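Local coordinates for protein proline dehydrogenase (Bradyrhizobium japonicum USDA 110, PDB 3HAZ) that probably oxidises proline to glutamate in two steps, using FAD for the proline dehydrogenase reaction and NAD for the aldehyde dehydrogenase reaction, at residues D846-R851 / G881-E886; S785-A790 / P872-L877. One frame throughout, in Å; residues are numbered along the deposited sequence.

Interaction 1 of 2, residues D846-R851 / G881-E886; sequences DAHIAR and GQLTEE. With NAD (nicotinamide-adenine-dinucleotide), chain D.
The imidazole of H848, on helix 839-855, reaches over to segment 881-886, in the loop between strands 873-876 and 891-897, and meets L883 and E885. Its CG lies anti to the backbone N (chi1 179°), which carries the ring off the helix toward the loop. CE1 of H848 comes to 4.3 Å from CD1 of L883, a loose van der Waals contact oblique to the ring; the leucine gets there through its far end. E885, its chain bent at chi2, slides past H848 in the opposite direction, with its carboxylate plane turned 76° from the ring. ND1 of H848 and OE2 of E885 are 4.2 Å apart, too far for a hydrogen bond, so any attraction is likely to be electrostatic and would depend on the charge of the histidine. The ring is anchored by its other nitrogen, NE2, which is hydrogen-bonded to NE2 of H893 on strand 891-897. Within the aldehyde dehydrogenase fold, this loop leads toward the cofactor site, where E886 binds NAD. CG of E886 is anti to the backbone N (chi1 -177°) and the chain runs on extended, placing the carboxylate against the nicotinamide ribose. OE1 of E886 accepts a hydrogen bond from O3D of NAD at 2.6 Å, while OE2 of E886 takes one from O2D of NAD at 2.9 Å. OE2 is further bonded to the backbone N of G763.

Interaction 2 of 2, residues S785-A790 / P872-L877; sequences SAFRSA and PHIFEL
F787, in the last turn of helix 775-787, packs its ring against P872, just before strand 873-876, and I874 within it. The CH-pi contact is with the proline: CB of P872 stands 3.7 Å from the centroid of the F787 ring and 9° off the ring normal, almost directly above its centre. CG of F787 is anti to its own carbonyl carbon (chi1 -54°), which swings the ring toward the strand, and chi2 (-45°) turns its face to the proline. The opposite face is met by CB of A786, offset toward the rim, so the ring is held from two sides. The apolar contacts continue at the ring's edge, where CZ of F787 lies 3.9 Å from CG1 of I874 and the two side chains cross at about a right angle. A polar atom also borders that edge: the backbone O of H873 is 3.7 Å from CE1 of F787, near the ring plane, a van der Waals contact with no hydrogen bond. Replacing F787 with an alanine would probably leave CB of P872 without its aromatic face and open a gap beside CG1 of I874. All the touching residues are buried. Helix 804-819 closes over the site, with A818 against F787 and V814 and A815 against I874, while the CB of H873 points away from the phenylalanine and the strand lies between 857-861 and 891-897 in the sheet.

Overall arrangement
Followed from the N terminus, the segments come in the order 785-790, 846-851, 872-877 and 881-886, so the two contacts cross, neither nesting in the other. Interaction 2 closes a loop of 81 intervening residues, bringing the end of helix 775-787 to strand 873-876; interaction 1 closes one of 29, from helix 839-855 to the loop before strand 891-897. Their centres are 12 Å apart and they touch directly: CD1 of I849 is 3.5 Å from CE1 of H873, and CB of L883 is 3.8 Å from CD2 of L877. Together they tie helices 775-787 and 839-855, strand 873-876 and the loop carrying E886 within the aldehyde dehydrogenase region.

Interaction 1 of 2, residues D846-R851 / G881-E886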
loop_
_atom_site.group_PDB
_atom_site.type_symbol
_atom_site.label_atom_id
_atom_site.label_comp_id
_atom_site.label_asym_id
_atom_site.label_seq_id
_atom_site.Cartn_x
_atom_site.Cartn_y
_atom_site.Cartn_z
ATOM N N ASP A 846 -33.663 -14.049 -54.200
ATOM C CA ASP A 846 -33.962 -13.698 -55.581
ATOM C C ASP A 846 -35.342 -13.062 -55.701
ATOM O O ASP A 846 -35.555 -12.176 -56.529
ATOM C CB ASP A 846 -33.851 -14.927 -56.487
ATOM C CG ASP A 846 -32.410 -15.292 -56.795
ATOM O OD1 ASP A 846 -31.507 -14.513 -56.419
ATOM O OD2 ASP A 846 -32.179 -16.352 -57.413
ATOM N N ALA A 847 -36.276 -13.514 -54.870
ATOM C CA ALA A 847 -37.624 -12.955 -54.871
ATOM C C ALA A 847 -37.615 -11.502 -54.400
ATOM O O ALA A 847 -38.271 -10.650 -54.996
ATOM C CB ALA A 847 -38.556 -13.798 -54.001
ATOM N N HIS A 848 -36.873 -11.224 -53.328
ATOM C CA HIS A 848 -36.734 -9.855 -52.828
ATOM C C HIS A 848 -36.051 -8.945 -53.847
ATOM O O HIS A 848 -36.431 -7.782 -54.021
ATOM C CB HIS A 848 -35.942 -9.835 -51.516
ATOM C CG HIS A 848 -35.741 -8.461 -50.956
ATOM N ND1 HIS A 848 -36.724 -7.790 -50.261
ATOM C CD2 HIS A 848 -34.670 -7.632 -50.986
ATOM C CE1 HIS A 848 -36.271 -6.604 -49.893
ATOM N NE2 HIS A 848 -35.025 -6.486 -50.315
ATOM N N ILE A 849 -35.030 -9.476 -54.508
ATOM C CA ILE A 849 -34.325 -8.731 -55.542
ATOM C C ILE A 849 -35.266 -8.378 -56.698
ATOM O O ILE A 849 -35.296 -7.235 -57.158
ATOM C CB ILE A 849 -33.097 -9.508 -56.052
ATOM C CG1 ILE A 849 -31.950 -9.371 -55.043
ATOM C CG2 ILE A 849 -32.670 -9.002 -57.434
ATOM C CD1 ILE A 849 -30.863 -10.416 -55.176
ATOM N N ALA A 850 -36.048 -9.355 -57.151
ATOM C CA ALA A 850 -37.014 -9.117 -58.221
ATOM C C ALA A 850 -37.996 -8.014 -57.829
ATOM O O ALA A 850 -38.272 -7.106 -58.611
ATOM C CB ALA A 850 -37.762 -10.399 -58.563
ATOM N N ARG A 851 -38.511 -8.096 -56.607
ATOM C CA ARG A 851 -39.451 -7.106 -56.097
ATOM C C ARG A 851 -38.826 -5.713 -56.009
ATOM O O ARG A 851 -39.447 -4.716 -56.381
ATOM C CB ARG A 851 -39.970 -7.539 -54.725
ATOM C CG ARG A 851 -40.960 -6.575 -54.093
ATOM N N GLY A 881 -39.287 3.042 -44.895
ATOM C CA GLY A 881 -40.490 2.247 -44.732
ATOM C C GLY A 881 -40.668 1.182 -45.802
ATOM O O GLY A 881 -41.411 0.226 -45.603
ATOM N N GLN A 882 -39.990 1.337 -46.935
ATOM C CA GLN A 882 -40.077 0.336 -47.998
ATOM C C GLN A 882 -39.368 -0.962 -47.622
ATOM O O GLN A 882 -39.645 -2.009 -48.202
ATOM C CB GLN A 882 -39.502 0.866 -49.311
ATOM C CG GLN A 882 -40.229 2.059 -49.885
ATOM C CD GLN A 882 -39.562 2.576 -51.142
ATOM O OE1 GLN A 882 -38.893 3.607 -51.123
ATOM N NE2 GLN A 882 -39.722 1.848 -52.241
ATOM N N LEU A 883 -38.441 -0.889 -46.671
ATOM C CA LEU A 883 -37.767 -2.089 -46.178
ATOM C C LEU A 883 -38.447 -2.566 -44.902
ATOM O O LEU A 883 -38.376 -1.899 -43.870
ATOM C CB LEU A 883 -36.281 -1.817 -45.920
ATOM C CG LEU A 883 -35.439 -3.008 -45.454
ATOM C CD1 LEU A 883 -35.483 -4.113 -46.493
ATOM C CD2 LEU A 883 -33.989 -2.590 -45.169
ATOM N N THR A 884 -39.110 -3.716 -44.969
ATOM C CA THR A 884 -39.908 -4.188 -43.840
ATOM C C THR A 884 -39.480 -5.541 -43.276
ATOM O O THR A 884 -40.039 -6.003 -42.280
ATOM C CB THR A 884 -41.407 -4.268 -44.198
ATOM O OG1 THR A 884 -41.569 -5.008 -45.415
ATOM C CG2 THR A 884 -41.988 -2.872 -44.368
ATOM N N GLU A 885 -38.502 -6.181 -43.903
ATOM C CA GLU A 885 -38.055 -7.479 -43.415
ATOM C C GLU A 885 -36.541 -7.560 -43.380
ATOM O O GLU A 885 -35.853 -6.826 -44.090
ATOM C CB GLU A 885 -38.581 -8.603 -44.307
ATOM C CG GLU A 885 -39.756 -8.224 -45.180
ATOM C CD GLU A 885 -39.754 -8.983 -46.496
ATOM O OE1 GLU A 885 -39.609 -10.226 -46.462
ATOM O OE2 GLU A 885 -39.887 -8.334 -47.561
ATOM N N GLU A 886 -36.028 -8.456 -42.545
ATOM C CA GLU A 886 -34.627 -8.827 -42.615
ATOM C C GLU A 886 -34.445 -9.744 -43.822
ATOM O O GLU A 886 -35.033 -10.823 -43.885
ATOM C CB GLU A 886 -34.204 -9.555 -41.339
ATOM C CG GLU A 886 -32.720 -9.934 -41.290
ATOM C CD GLU A 886 -32.405 -10.940 -40.185
ATOM O OE1 GLU A 886 -33.192 -11.895 -40.015
ATOM O OE2 GLU A 886 -31.377 -10.779 -39.491
HETATM P PA NAD D . -34.236 -20.310 -37.929
HETATM O O1A NAD D . -35.394 -19.560 -37.041
HETATM O O2A NAD D . -34.742 -20.571 -39.286
HETATM O O5B NAD D . -33.874 -21.748 -37.164
HETATM C C5B NAD D . -32.679 -21.841 -36.400
HETATM C C4B NAD D . -32.708 -23.053 -35.457
HETATM O O4B NAD D . -34.001 -23.293 -34.781
HETATM C C3B NAD D . -32.435 -24.452 -36.147
HETATM O O3B NAD D . -31.496 -25.327 -35.601
HETATM C C2B NAD D . -33.857 -24.923 -36.439
HETATM O O2B NAD D . -34.075 -26.196 -37.004
HETATM C C1B NAD D . -34.510 -24.564 -35.176
HETATM N N9A NAD D . -35.972 -24.499 -35.323
HETATM C C8A NAD D . -36.678 -24.236 -36.452
HETATM N N7A NAD D . -38.064 -24.269 -36.118
HETATM C C5A NAD D . -38.174 -24.563 -34.740
HETATM C C6A NAD D . -39.275 -24.713 -33.904
HETATM N N6A NAD D . -40.616 -24.559 -34.444
HETATM N N1A NAD D . -39.098 -25.000 -32.589
HETATM C C2A NAD D . -37.818 -25.145 -32.079
HETATM N N3A NAD D . -36.733 -24.997 -32.900
HETATM C C4A NAD D . -36.913 -24.706 -34.235
HETATM O O3 NAD D . -32.832 -19.391 -37.968
HETATM P PN NAD D . -31.658 -19.724 -39.111
HETATM O O1N NAD D . -32.367 -19.792 -40.616
HETATM O O2N NAD D . -31.007 -20.998 -38.798
HETATM O O5D NAD D . -30.507 -18.515 -39.110
HETATM C C5D NAD D . -30.839 -17.227 -39.609
HETATM C C4D NAD D . -31.432 -16.301 -38.526
HETATM O O4D NAD D . -30.809 -16.376 -37.171
HETATM C C3D NAD D . -31.586 -14.743 -38.795
HETATM O O3D NAD D . -32.862 -14.152 -38.716
HETATM C C2D NAD D . -30.455 -14.202 -37.893
HETATM O O2D NAD D . -30.223 -12.813 -37.760
HETATM C C1D NAD D . -30.598 -15.060 -36.704
HETATM N N1N NAD D . -29.336 -15.017 -35.952
HETATM C C2N NAD D . -29.190 -14.086 -34.907
HETATM C C3N NAD D . -27.933 -14.025 -34.167
HETATM C C7N NAD D . -27.777 -13.014 -33.018
HETATM O O7N NAD D . -26.855 -13.104 -32.290
HETATM N N7N NAD D . -28.826 -12.051 -32.749
HETATM C C4N NAD D . -26.818 -14.937 -34.523
HETATM C C5N NAD D . -26.966 -15.863 -35.558
HETATM C C6N NAD D . -28.240 -15.930 -36.309
#

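Interaction 2 of 2, residues S785-A790 / P872-L877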
loop_
_atom_site.group_PDB
_atom_site.type_symbol
_atom_site.label_atom_id
_atom_site.label_comp_id
_atom_site.label_asym_id
_atom_site.label_seq_id
_atom_site.Cartn_x
_atom_site.Cartn_y
_atom_site.Cartn_z
ATOM N N SER A 785 -19.624 -4.708 -44.075
ATOM C CA SER A 785 -20.806 -4.940 -43.251
ATOM C C SER A 785 -21.979 -5.576 -44.004
ATOM O O SER A 785 -22.736 -6.359 -43.431
ATOM C CB SER A 785 -21.259 -3.631 -42.591
ATOM O OG SER A 785 -20.221 -3.079 -41.799
ATOM N N ALA A 786 -22.145 -5.243 -45.279
ATOM C CA ALA A 786 -23.329 -5.705 -46.008
ATOM C C ALA A 786 -23.106 -6.956 -46.859
ATOM O O ALA A 786 -24.041 -7.743 -47.092
ATOM C CB ALA A 786 -23.889 -4.574 -46.868
ATOM N N PHE A 787 -21.876 -7.145 -47.328
ATOM C CA PHE A 787 -21.609 -8.170 -48.337
ATOM C C PHE A 787 -20.674 -9.283 -47.874
ATOM O O PHE A 787 -20.673 -10.368 -48.451
ATOM C CB PHE A 787 -21.074 -7.533 -49.629
ATOM C CG PHE A 787 -21.949 -6.447 -50.173
ATOM C CD1 PHE A 787 -23.324 -6.620 -50.246
ATOM C CD2 PHE A 787 -21.402 -5.250 -50.621
ATOM C CE1 PHE A 787 -24.142 -5.619 -50.751
ATOM C CE2 PHE A 787 -22.215 -4.245 -51.128
ATOM C CZ PHE A 787 -23.592 -4.436 -51.193
ATOM N N ARG A 788 -19.881 -9.014 -46.837
ATOM C CA ARG A 788 -19.037 -10.043 -46.226
ATOM C C ARG A 788 -19.886 -11.237 -45.808
ATOM O O ARG A 788 -20.982 -11.068 -45.275
ATOM C CB ARG A 788 -18.299 -9.480 -45.010
ATOM C CG ARG A 788 -17.611 -10.515 -44.134
ATOM C CD ARG A 788 -16.220 -10.845 -44.638
ATOM N NE ARG A 788 -15.410 -9.641 -44.804
ATOM C CZ ARG A 788 -14.492 -9.226 -43.937
ATOM N NH1 ARG A 788 -14.253 -9.924 -42.834
ATOM N NH2 ARG A 788 -13.804 -8.115 -44.179
ATOM N N SER A 789 -19.375 -12.440 -46.052
ATOM C CA SER A 789 -20.108 -13.667 -45.759
ATOM C C SER A 789 -21.440 -13.699 -46.504
ATOM O O SER A 789 -22.419 -14.252 -46.006
ATOM C CB SER A 789 -20.356 -13.809 -44.252
ATOM O OG SER A 789 -19.153 -13.672 -43.524
ATOM N N ALA A 790 -21.471 -13.099 -47.691
ATOM C CA ALA A 790 -22.696 -13.020 -48.489
ATOM C C ALA A 790 -23.855 -12.427 -47.691
ATOM O O ALA A 790 -25.010 -12.785 -47.902
ATOM C CB ALA A 790 -23.073 -14.397 -49.050
ATOM N N PRO A 872 -23.688 -9.278 -54.634
ATOM C CA PRO A 872 -24.065 -8.025 -53.976
ATOM C C PRO A 872 -25.052 -7.216 -54.819
ATOM O O PRO A 872 -24.926 -7.113 -56.041
ATOM C CB PRO A 872 -22.727 -7.284 -53.846
ATOM C CG PRO A 872 -21.713 -8.384 -53.771
ATOM C CD PRO A 872 -22.225 -9.441 -54.714
ATOM N N HIS A 873 -26.057 -6.666 -54.155
ATOM C CA HIS A 873 -27.024 -5.809 -54.810
ATOM C C HIS A 873 -27.158 -4.539 -53.992
ATOM O O HIS A 873 -27.101 -4.575 -52.766
ATOM C CB HIS A 873 -28.386 -6.506 -54.914
ATOM C CG HIS A 873 -28.495 -7.469 -56.056
ATOM N ND1 HIS A 873 -27.887 -8.705 -56.051
ATOM C CD2 HIS A 873 -29.163 -7.385 -57.232
ATOM C CE1 HIS A 873 -28.163 -9.337 -57.177
ATOM N NE2 HIS A 873 -28.934 -8.557 -57.913
ATOM N N ILE A 874 -27.333 -3.414 -54.672
ATOM C CA ILE A 874 -27.588 -2.165 -53.984
ATOM C C ILE A 874 -28.837 -1.524 -54.558
ATOM O O ILE A 874 -28.905 -1.233 -55.755
ATOM C CB ILE A 874 -26.413 -1.182 -54.124
ATOM C CG1 ILE A 874 -25.120 -1.825 -53.611
ATOM C CG2 ILE A 874 -26.724 0.104 -53.372
ATOM C CD1 ILE A 874 -23.856 -1.108 -54.059
ATOM N N PHE A 875 -29.828 -1.317 -53.699
ATOM C CA PHE A 875 -31.034 -0.602 -54.085
ATOM C C PHE A 875 -31.122 0.673 -53.272
ATOM O O PHE A 875 -30.713 0.710 -52.107
ATOM C CB PHE A 875 -32.288 -1.446 -53.831
ATOM C CG PHE A 875 -32.372 -2.673 -54.679
ATOM C CD1 PHE A 875 -32.010 -3.910 -54.167
ATOM C CD2 PHE A 875 -32.813 -2.596 -55.990
ATOM C CE1 PHE A 875 -32.082 -5.042 -54.953
ATOM C CE2 PHE A 875 -32.889 -3.724 -56.776
ATOM C CZ PHE A 875 -32.527 -4.948 -56.257
ATOM N N GLU A 876 -31.655 1.719 -53.889
ATOM C CA GLU A 876 -31.960 2.939 -53.159
ATOM C C GLU A 876 -33.468 3.060 -53.007
ATOM O O GLU A 876 -34.216 2.961 -53.981
ATOM C CB GLU A 876 -31.382 4.179 -53.859
ATOM C CG GLU A 876 -31.851 5.496 -53.241
ATOM C CD GLU A 876 -31.085 6.707 -53.755
ATOM O OE1 GLU A 876 -30.157 6.537 -54.572
ATOM O OE2 GLU A 876 -31.408 7.833 -53.328
ATOM N N LEU A 877 -33.900 3.255 -51.771
ATOM C CA LEU A 877 -35.302 3.407 -51.437
ATOM C C LEU A 877 -35.644 4.884 -51.398
ATOM O O LEU A 877 -34.792 5.714 -51.077
ATOM C CB LEU A 877 -35.555 2.824 -50.043
ATOM C CG LEU A 877 -35.839 1.337 -49.823
ATOM C CD1 LEU A 877 -35.278 0.464 -50.944
ATOM C CD2 LEU A 877 -35.325 0.901 -48.427
#